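PDB 4FYE: SidF, inhibitor of growth family, member 3 from Legionella pneumophila subsp. pneumophila, which acts as a phosphoinositide phosphatase, probably removing the 3-phosphate from the inositol headgroup of membrane lipids. Local coordinates for residues Y32-E37 with V71-N76; V53-Y58 with I186-A191; G464-A469 with E577-V582. The protein carries 1 engineered substitution. All coordinates share one frame; numbering follows the deposited sequence.

How the interactions relate
Interaction 2 is the buried member of the three and joins two parallel strands of the six-stranded sheet, mostly through backbone hydrogen bonds. Interaction 1, about 17 Å away between centres, lies at the surface and ties a loop to the first turn of helix 71-92 through side-chain polar groups and one ring face. These two touch, Glu37 meeting Val54, and strand 50-55 precedes helix 71-92 in the chain. Interaction 3 is remote from both, its nearest atoms about 20 Å from interaction 2; it is partly buried and joins helix 522-583 to the loop and weakly bonded start of helix 467-476 by a glutamine carbonyl and apolar side chains.

Interaction 1: Y32-E37 with V71-N76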
loop_
_atom_site.group_PDB
_atom_site.type_symbol
_atom_site.label_atom_id
_atom_site.label_comp_id
_atom_site.label_asym_id
_atom_site.label_seq_id
_atom_site.Cartn_x
_atom_site.Cartn_y
_atom_site.Cartn_z
ATOM N N TYR A 32 13.276 -10.025 -15.104
ATOM C CA TYR A 32 13.117 -10.436 -13.704
ATOM C C TYR A 32 14.144 -11.450 -13.161
ATOM O O TYR A 32 14.299 -11.535 -11.934
ATOM C CB TYR A 32 11.763 -11.050 -13.591
ATOM C CG TYR A 32 10.684 -10.067 -13.727
ATOM C CD1 TYR A 32 10.253 -9.313 -12.595
ATOM C CD2 TYR A 32 10.042 -9.878 -14.949
ATOM C CE1 TYR A 32 9.203 -8.400 -12.695
ATOM C CE2 TYR A 32 8.991 -8.959 -15.057
ATOM C CZ TYR A 32 8.582 -8.238 -13.945
ATOM O OH TYR A 32 7.509 -7.390 -14.058
ATOM N N GLY A 33 14.815 -12.194 -14.065
ATOM C CA GLY A 33 15.813 -13.211 -13.758
ATOM C C GLY A 33 15.187 -14.411 -13.049
ATOM O O GLY A 33 13.966 -14.582 -13.063
ATOM N N TYR A 34 16.015 -15.221 -12.383
ATOM C CA TYR A 34 15.552 -16.463 -11.809
ATOM C C TYR A 34 14.692 -17.263 -12.828
ATOM O O TYR A 34 13.511 -17.565 -12.581
ATOM C CB TYR A 34 14.810 -16.204 -10.483
ATOM C CG TYR A 34 15.582 -15.327 -9.484
ATOM C CD1 TYR A 34 16.421 -15.915 -8.481
ATOM C CD2 TYR A 34 15.528 -13.924 -9.551
ATOM C CE1 TYR A 34 17.149 -15.135 -7.588
ATOM C CE2 TYR A 34 16.280 -13.136 -8.670
ATOM C CZ TYR A 34 17.060 -13.744 -7.674
ATOM O OH TYR A 34 17.784 -12.947 -6.777
ATOM N N PRO A 35 15.285 -17.626 -13.970
ATOM C CA PRO A 35 14.495 -18.424 -14.931
ATOM C C PRO A 35 13.869 -19.728 -14.322
ATOM O O PRO A 35 14.490 -20.416 -13.536
ATOM C CB PRO A 35 15.494 -18.734 -16.049
ATOM C CG PRO A 35 16.867 -18.672 -15.395
ATOM C CD PRO A 35 16.725 -17.607 -14.299
ATOM N N GLY A 36 12.617 -20.024 -14.643
ATOM C CA GLY A 36 11.961 -21.186 -14.066
ATOM C C GLY A 36 11.470 -20.958 -12.654
ATOM O O GLY A 36 10.697 -21.745 -12.174
ATOM N N GLU A 37 11.881 -19.893 -11.970
ATOM C CA GLU A 37 11.179 -19.542 -10.724
ATOM C C GLU A 37 10.246 -18.356 -11.017
ATOM O O GLU A 37 9.049 -18.464 -10.753
ATOM C CB GLU A 37 12.099 -19.301 -9.523
ATOM C CG GLU A 37 11.481 -18.387 -8.438
ATOM C CD GLU A 37 12.441 -17.941 -7.257
ATOM O OE1 GLU A 37 13.682 -18.225 -7.234
ATOM O OE2 GLU A 37 11.948 -17.287 -6.288
ATOM N N VAL A 71 23.230 -13.094 -6.432
ATOM C CA VAL A 71 23.834 -11.862 -7.028
ATOM C C VAL A 71 24.108 -11.907 -8.534
ATOM O O VAL A 71 23.983 -10.910 -9.245
ATOM C CB VAL A 71 25.058 -11.288 -6.292
ATOM C CG1 VAL A 71 24.669 -10.839 -4.910
ATOM C CG2 VAL A 71 26.182 -12.272 -6.209
ATOM N N ILE A 72 24.417 -13.078 -9.038
ATOM C CA ILE A 72 24.406 -13.235 -10.507
ATOM C C ILE A 72 23.107 -12.820 -11.208
ATOM O O ILE A 72 23.145 -12.029 -12.156
ATOM C CB ILE A 72 24.813 -14.632 -10.931
ATOM C CG1 ILE A 72 26.208 -14.878 -10.356
ATOM C CG2 ILE A 72 24.889 -14.712 -12.482
ATOM C CD1 ILE A 72 26.670 -16.316 -10.592
ATOM N N GLN A 73 21.982 -13.337 -10.724
ATOM C CA GLN A 73 20.688 -12.993 -11.277
ATOM C C GLN A 73 20.405 -11.511 -11.153
ATOM O O GLN A 73 19.947 -10.926 -12.113
ATOM C CB GLN A 73 19.547 -13.811 -10.675
ATOM C CG GLN A 73 19.719 -15.300 -10.860
ATOM C CD GLN A 73 19.718 -15.667 -12.317
ATOM O OE1 GLN A 73 18.787 -15.294 -13.052
ATOM N NE2 GLN A 73 20.774 -16.361 -12.765
ATOM N N GLU A 74 20.708 -10.905 -10.014
ATOM C CA GLU A 74 20.404 -9.494 -9.815
ATOM C C GLU A 74 21.301 -8.651 -10.717
ATOM O O GLU A 74 20.879 -7.641 -11.249
ATOM C CB GLU A 74 20.623 -9.078 -8.345
ATOM C CG GLU A 74 19.727 -9.837 -7.352
ATOM C CD GLU A 74 18.225 -9.525 -7.515
ATOM O OE1 GLU A 74 17.830 -8.512 -8.139
ATOM O OE2 GLU A 74 17.417 -10.320 -7.025
ATOM N N ALA A 75 22.553 -9.051 -10.825
ATOM C CA ALA A 75 23.461 -8.447 -11.789
ATOM C C ALA A 75 22.916 -8.505 -13.212
ATOM O O ALA A 75 22.937 -7.492 -13.902
ATOM C CB ALA A 75 24.803 -9.103 -11.721
ATOM N N ASN A 76 22.409 -9.669 -13.643
ATOM C CA ASN A 76 21.758 -9.759 -14.957
ATOM C C ASN A 76 20.563 -8.845 -15.085
ATOM O O ASN A 76 20.448 -8.185 -16.097
ATOM C CB ASN A 76 21.308 -11.155 -15.289
ATOM C CG ASN A 76 22.459 -12.107 -15.573
ATOM O OD1 ASN A 76 23.611 -11.739 -15.599
ATOM N ND2 ASN A 76 22.129 -13.354 -15.711
#
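The side chain of Gln73, at the start of helix 71-92, crosses the Tyr34 ring obliquely, setting its CB over one face. Gln73 CB sits almost directly above the middle of the ring, 3.9 Å from the centroid of Tyr34 and 12° off its normal, a CH-pi contact. From there the glutamine bends at chi2, which brings its amide oxygen to the loop backbone, with ring and amide planes 60° apart. The turn lets Gln73 OE1 accept a hydrogen bond from Tyr34 N at 2.9 Å, the donor lying above the carbonyl plane and the bond bent to 142°. The same oxygen meets Pro35 CD tip to tip at 3.3 Å, so one residue grips both the ring and the backbone of the loop. Gly33 has a positive phi, a region that favours glycine, and its CA passes 3.7 Å from Gln73 OE1. Beyond it, Tyr34 to Glu37 form a type II beta turn with Pro35 and Gly36 at its corners, closed by Glu37 N to Tyr34 O at 2.9 Å.

At the far end of the ring the partner is an acid. Tyr34 OH donates to Glu74 OE2 at 2.7 Å, reaching it from above the carboxylate plane; Glu74 OE2 lies at the ring edge near its plane, with the carboxylate itself tilted against the ring. Glu74 CG is anti to its carbonyl carbon and its chain bends at chi2, bringing the acid round to the phenol. Two partners outside the segments extend the network: Asp70 N donates to the Tyr34 hydroxyl, and Ser715 OG also bonds to Glu74 OE2. With its hydroxyl both donating and accepting and one face under Gln73, Tyr34 has its ring position well fixed. The bonds from two hydroxyl-bearing residues, together with the helix start nearby, would probably favour a negatively charged Glu74.

Interaction 2: V53-Y58 with I186-A191; sequences VVNSQY and IHRFKA
Three backbone hydrogen bonds step along the pair in alternation: Val54 N to Ile186 O at 2.9 Å, Arg188 N to Val54 O at 2.9 Å, and Ser56 N to Arg188 O at 3.0 Å. The last two run nearly along their C=O axes. Side chains pair across this register, Val53 CG2 lying beside Ile186 CB at 4.0 Å, while Asn55 OD1 rests alongside Arg188 CD at 3.4 Å. On the opposite face of the sheet, His187 CG is anti to its backbone N (chi1 -176°), which swings the ring edge towards the neighbouring strand; CD2 approaches Val54 O at 3.1 Å, and NE2 donates in the ring plane to Ser56 OG at 2.9 Å. This is the parallel pairing of a mixed six-stranded sheet whose other neighbouring strands are antiparallel, and the long connection between the two strands is mainly helical. Phe189, with CG in the crowded position between N and C, lays CD1 over the centre of the His187 ring. In the next shell, Glu699 of helix 692-699 bonds Ser56 OG, and Arg188 reaches Glu199 in a salt bridge and the carbonyl of Leu17.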
loop_
_atom_site.group_PDB
_atom_site.type_symbol
_atom_site.label_atom_id
_atom_site.label_comp_id
_atom_site.label_asym_id
_atom_site.label_seq_id
_atom_site.Cartn_x
_atom_site.Cartn_y
_atom_site.Cartn_z
ATOM N N VAL A 53 4.551 -15.010 -12.012
ATOM C CA VAL A 53 4.049 -15.939 -10.987
ATOM C C VAL A 53 5.240 -16.718 -10.367
ATOM O O VAL A 53 6.120 -17.177 -11.075
ATOM C CB VAL A 53 3.004 -16.927 -11.579
ATOM C CG1 VAL A 53 2.476 -17.913 -10.534
ATOM C CG2 VAL A 53 1.792 -16.199 -12.180
ATOM N N VAL A 54 5.261 -16.843 -9.053
ATOM C CA VAL A 54 6.236 -17.631 -8.376
ATOM C C VAL A 54 5.511 -18.637 -7.477
ATOM O O VAL A 54 4.668 -18.237 -6.669
ATOM C CB VAL A 54 7.126 -16.747 -7.445
ATOM C CG1 VAL A 54 7.919 -17.622 -6.489
ATOM C CG2 VAL A 54 8.142 -15.911 -8.208
ATOM N N ASN A 55 5.877 -19.914 -7.555
ATOM C CA ASN A 55 5.489 -20.928 -6.552
ATOM C C ASN A 55 6.597 -21.250 -5.586
ATOM O O ASN A 55 7.710 -21.539 -6.024
ATOM C CB ASN A 55 5.050 -22.245 -7.258
ATOM C CG ASN A 55 4.117 -21.968 -8.402
ATOM O OD1 ASN A 55 2.918 -21.836 -8.203
ATOM N ND2 ASN A 55 4.667 -21.736 -9.573
ATOM N N SER A 56 6.325 -21.262 -4.282
ATOM C CA SER A 56 7.399 -21.682 -3.354
ATOM C C SER A 56 7.856 -23.105 -3.689
ATOM O O SER A 56 7.026 -23.969 -3.939
ATOM C CB SER A 56 6.954 -21.625 -1.895
ATOM O OG SER A 56 6.723 -20.281 -1.510
ATOM N N GLN A 57 9.173 -23.288 -3.723
ATOM C CA GLN A 57 9.859 -24.581 -3.703
ATOM C C GLN A 57 10.751 -24.618 -2.421
ATOM O O GLN A 57 11.105 -23.571 -1.864
ATOM C CB GLN A 57 10.732 -24.758 -4.962
ATOM C CG GLN A 57 10.039 -24.757 -6.343
ATOM C CD GLN A 57 8.920 -25.804 -6.475
ATOM O OE1 GLN A 57 7.887 -25.550 -7.094
ATOM N NE2 GLN A 57 9.117 -26.979 -5.893
ATOM N N TYR A 58 11.108 -25.817 -1.959
ATOM C CA TYR A 58 11.812 -25.981 -0.702
ATOM C C TYR A 58 12.897 -26.988 -0.860
ATOM O O TYR A 58 12.801 -27.811 -1.724
ATOM C CB TYR A 58 10.860 -26.507 0.363
ATOM C CG TYR A 58 9.683 -25.614 0.555
ATOM C CD1 TYR A 58 8.462 -25.874 -0.111
ATOM C CD2 TYR A 58 9.773 -24.483 1.402
ATOM C CE1 TYR A 58 7.370 -25.027 0.072
ATOM C CE2 TYR A 58 8.702 -23.663 1.591
ATOM C CZ TYR A 58 7.542 -23.911 0.915
ATOM O OH TYR A 58 6.538 -23.065 1.088
ATOM N N ILE A 186 2.243 -12.298 -8.725
ATOM C CA ILE A 186 1.618 -13.361 -7.951
ATOM C C ILE A 186 2.613 -14.280 -7.243
ATOM O O ILE A 186 3.576 -14.773 -7.835
ATOM C CB ILE A 186 0.701 -14.220 -8.839
ATOM C CG1 ILE A 186 -0.308 -13.342 -9.547
ATOM C CG2 ILE A 186 -0.141 -15.190 -7.986
ATOM C CD1 ILE A 186 -1.339 -14.153 -10.317
ATOM N N HIS A 187 2.381 -14.514 -5.965
ATOM C CA HIS A 187 3.067 -15.587 -5.259
ATOM C C HIS A 187 2.109 -16.598 -4.728
ATOM O O HIS A 187 1.252 -16.244 -3.872
ATOM C CB HIS A 187 3.824 -15.021 -4.109
ATOM C CG HIS A 187 4.655 -16.028 -3.363
ATOM N ND1 HIS A 187 5.076 -15.812 -2.129
ATOM C CD2 HIS A 187 5.051 -17.310 -3.690
ATOM C CE1 HIS A 187 5.798 -16.837 -1.698
ATOM N NE2 HIS A 187 5.744 -17.783 -2.646
ATOM N N ARG A 188 2.250 -17.840 -5.202
ATOM C CA ARG A 188 1.491 -19.011 -4.700
ATOM C C ARG A 188 2.319 -19.965 -3.845
ATOM O O ARG A 188 3.447 -20.343 -4.223
ATOM C CB ARG A 188 1.054 -19.868 -5.887
ATOM C CG ARG A 188 0.404 -19.015 -6.966
ATOM C CD ARG A 188 0.117 -19.834 -8.252
ATOM N NE ARG A 188 -0.949 -20.805 -8.066
ATOM C CZ ARG A 188 -1.902 -21.047 -8.968
ATOM N NH1 ARG A 188 -1.921 -20.401 -10.133
ATOM N NH2 ARG A 188 -2.841 -21.946 -8.709
ATOM N N PHE A 189 1.699 -20.437 -2.762
ATOM C CA PHE A 189 2.322 -21.308 -1.755
ATOM C C PHE A 189 1.271 -21.975 -0.814
ATOM O O PHE A 189 0.246 -21.384 -0.524
ATOM C CB PHE A 189 3.308 -20.491 -0.857
ATOM C CG PHE A 189 2.657 -19.274 -0.148
ATOM C CD1 PHE A 189 2.462 -18.062 -0.822
ATOM C CD2 PHE A 189 2.223 -19.363 1.200
ATOM C CE1 PHE A 189 1.797 -16.971 -0.214
ATOM C CE2 PHE A 189 1.581 -18.265 1.829
ATOM C CZ PHE A 189 1.409 -17.055 1.132
ATOM N N LYS A 190 1.560 -23.160 -0.281
ATOM C CA LYS A 190 0.785 -23.722 0.828
ATOM C C LYS A 190 1.211 -23.135 2.178
ATOM O O LYS A 190 2.277 -23.434 2.682
ATOM C CB LYS A 190 0.909 -25.248 0.823
ATOM C CG LYS A 190 0.229 -25.915 -0.386
ATOM C CD LYS A 190 0.689 -27.372 -0.685
ATOM C CE LYS A 190 -0.094 -28.416 0.114
ATOM N NZ LYS A 190 -1.589 -28.397 -0.088
ATOM N N ALA A 191 0.394 -22.269 2.763
ATOM C CA ALA A 191 0.631 -21.841 4.131
ATOM C C ALA A 191 0.545 -23.020 5.098
ATOM O O ALA A 191 -0.175 -23.988 4.845
ATOM C CB ALA A 191 -0.397 -20.814 4.513
#

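Interaction 3: G464-A469 with E577-V582; sequences GDYDKA and EQISPV
An unusual chi1 of 92° sends Gln578 off its helix, and an extended chain beyond CG carries the amide across to the other segment; Tyr466, with CG anti to its carbonyl carbon, turns its ring beside it. Gln578 OE1 comes within 3.0 Å of Tyr466 CA and accepts a hydrogen bond from Lys468 N at 3.2 Å. That bond is fairly straight at 159°, although the donor stands above the carbonyl plane. The carbonyl thus meets a backbone N-H in the weakly bonded first turn of helix 467-476, where such groups lack partners in a preceding turn. The amide plane stands almost upright to the ring, 87° away, with Gln578 CD near the ring edge. Further along, Ile579 CD1 touches Tyr466 CD2 at 3.7 Å, its side chain crossing the tyrosine at about a right angle. Val582 CG1 meets the Tyr466 hydroxyl tip to tip at 3.9 Å. These residues ride on the last turns of helix 522-583, which is kinked at Pro581. Helix 590-614 packs against both segments, with Leu596 on Ile579 and Val582, and Phe599 on Ala469.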
loop_
_atom_site.group_PDB
_atom_site.type_symbol
_atom_site.label_atom_id
_atom_site.label_comp_id
_atom_site.label_asym_id
_atom_site.label_seq_id
_atom_site.Cartn_x
_atom_site.Cartn_y
_atom_site.Cartn_z
ATOM N N GLY A 464 -28.478 -11.735 20.060
ATOM C CA GLY A 464 -29.199 -11.731 21.322
ATOM C C GLY A 464 -28.833 -12.937 22.178
ATOM O O GLY A 464 -28.763 -12.838 23.408
ATOM N N ASP A 465 -28.572 -14.071 21.520
ATOM C CA ASP A 465 -28.326 -15.366 22.190
ATOM C C ASP A 465 -26.900 -15.460 22.712
ATOM O O ASP A 465 -26.480 -16.500 23.226
ATOM C CB ASP A 465 -28.598 -16.500 21.202
ATOM C CG ASP A 465 -29.347 -16.012 19.987
ATOM O OD1 ASP A 465 -28.693 -15.410 19.079
ATOM O OD2 ASP A 465 -30.586 -16.191 19.977
ATOM N N TYR A 466 -26.186 -14.338 22.584
ATOM C CA TYR A 466 -24.800 -14.208 22.982
ATOM C C TYR A 466 -24.682 -12.971 23.886
ATOM O O TYR A 466 -24.607 -11.822 23.432
ATOM C CB TYR A 466 -23.958 -14.090 21.717
ATOM C CG TYR A 466 -24.320 -15.153 20.679
ATOM C CD1 TYR A 466 -25.275 -14.908 19.666
ATOM C CD2 TYR A 466 -23.726 -16.414 20.724
ATOM C CE1 TYR A 466 -25.574 -15.855 18.728
ATOM C CE2 TYR A 466 -24.038 -17.393 19.791
ATOM C CZ TYR A 466 -24.945 -17.094 18.810
ATOM O OH TYR A 466 -25.139 -17.996 17.888
ATOM N N ASP A 467 -24.715 -13.222 25.183
ATOM C CA ASP A 467 -24.811 -12.151 26.157
ATOM C C ASP A 467 -23.440 -11.627 26.527
ATOM O O ASP A 467 -23.335 -10.579 27.160
ATOM C CB ASP A 467 -25.535 -12.639 27.404
ATOM C CG ASP A 467 -25.333 -14.120 27.639
ATOM O OD1 ASP A 467 -25.931 -14.894 26.856
ATOM O OD2 ASP A 467 -24.580 -14.509 28.575
ATOM N N LYS A 468 -22.385 -12.347 26.137
ATOM C CA LYS A 468 -21.023 -11.913 26.468
ATOM C C LYS A 468 -20.587 -10.823 25.512
ATOM O O LYS A 468 -19.578 -10.159 25.730
ATOM C CB LYS A 468 -20.020 -13.077 26.469
ATOM C CG LYS A 468 -20.155 -14.089 27.611
ATOM C CD LYS A 468 -20.098 -13.470 29.008
ATOM C CE LYS A 468 -20.907 -14.286 30.007
ATOM N NZ LYS A 468 -21.359 -13.490 31.187
ATOM N N ALA A 469 -21.368 -10.660 24.449
ATOM C CA ALA A 469 -21.129 -9.633 23.450
ATOM C C ALA A 469 -21.686 -8.319 23.959
ATOM O O ALA A 469 -21.002 -7.289 23.926
ATOM C CB ALA A 469 -21.760 -10.010 22.109
ATOM N N GLU A 577 -14.771 -17.576 24.327
ATOM C CA GLU A 577 -15.278 -18.803 24.937
ATOM C C GLU A 577 -16.658 -19.260 24.424
ATOM O O GLU A 577 -16.862 -20.457 24.185
ATOM C CB GLU A 577 -15.249 -18.691 26.471
ATOM C CG GLU A 577 -14.159 -19.537 27.131
ATOM C CD GLU A 577 -13.305 -18.774 28.140
ATOM O OE1 GLU A 577 -12.119 -18.529 27.841
ATOM O OE2 GLU A 577 -13.794 -18.409 29.227
ATOM N N GLN A 578 -17.596 -18.328 24.238
ATOM C CA GLN A 578 -18.932 -18.731 23.796
ATOM C C GLN A 578 -19.080 -18.799 22.274
ATOM O O GLN A 578 -19.880 -19.567 21.742
ATOM C CB GLN A 578 -20.044 -17.888 24.456
ATOM C CG GLN A 578 -20.520 -16.630 23.730
ATOM C CD GLN A 578 -21.816 -16.050 24.324
ATOM O OE1 GLN A 578 -22.110 -14.860 24.173
ATOM N NE2 GLN A 578 -22.589 -16.890 25.013
ATOM N N ILE A 579 -18.259 -18.023 21.591
ATOM C CA ILE A 579 -18.364 -17.786 20.158
ATOM C C ILE A 579 -17.701 -18.917 19.382
ATOM O O ILE A 579 -18.240 -19.460 18.421
ATOM C CB ILE A 579 -17.797 -16.344 19.904
ATOM C CG1 ILE A 579 -18.961 -15.338 19.882
ATOM C CG2 ILE A 579 -16.835 -16.180 18.731
ATOM C CD1 ILE A 579 -20.269 -15.912 19.394
ATOM N N SER A 580 -16.516 -19.278 19.833
ATOM C CA SER A 580 -15.678 -20.193 19.075
ATOM C C SER A 580 -16.439 -21.471 18.756
ATOM O O SER A 580 -16.614 -21.782 17.567
ATOM C CB SER A 580 -14.379 -20.500 19.815
ATOM O OG SER A 580 -13.673 -21.516 19.136
ATOM N N PRO A 581 -16.922 -22.185 19.808
ATOM C CA PRO A 581 -17.505 -23.516 19.643
ATOM C C PRO A 581 -18.725 -23.478 18.728
ATOM O O PRO A 581 -19.003 -24.483 18.063
ATOM C CB PRO A 581 -17.913 -23.910 21.077
ATOM C CG PRO A 581 -18.203 -22.603 21.748
ATOM C CD PRO A 581 -17.162 -21.665 21.172
ATOM N N VAL A 582 -19.429 -22.334 18.698
ATOM C CA VAL A 582 -20.523 -22.120 17.750
ATOM C C VAL A 582 -19.956 -21.958 16.357
ATOM O O VAL A 582 -20.519 -22.451 15.385
ATOM C CB VAL A 582 -21.419 -20.903 18.091
ATOM C CG1 VAL A 582 -22.444 -20.655 16.974
ATOM C CG2 VAL A 582 -22.152 -21.119 19.413
#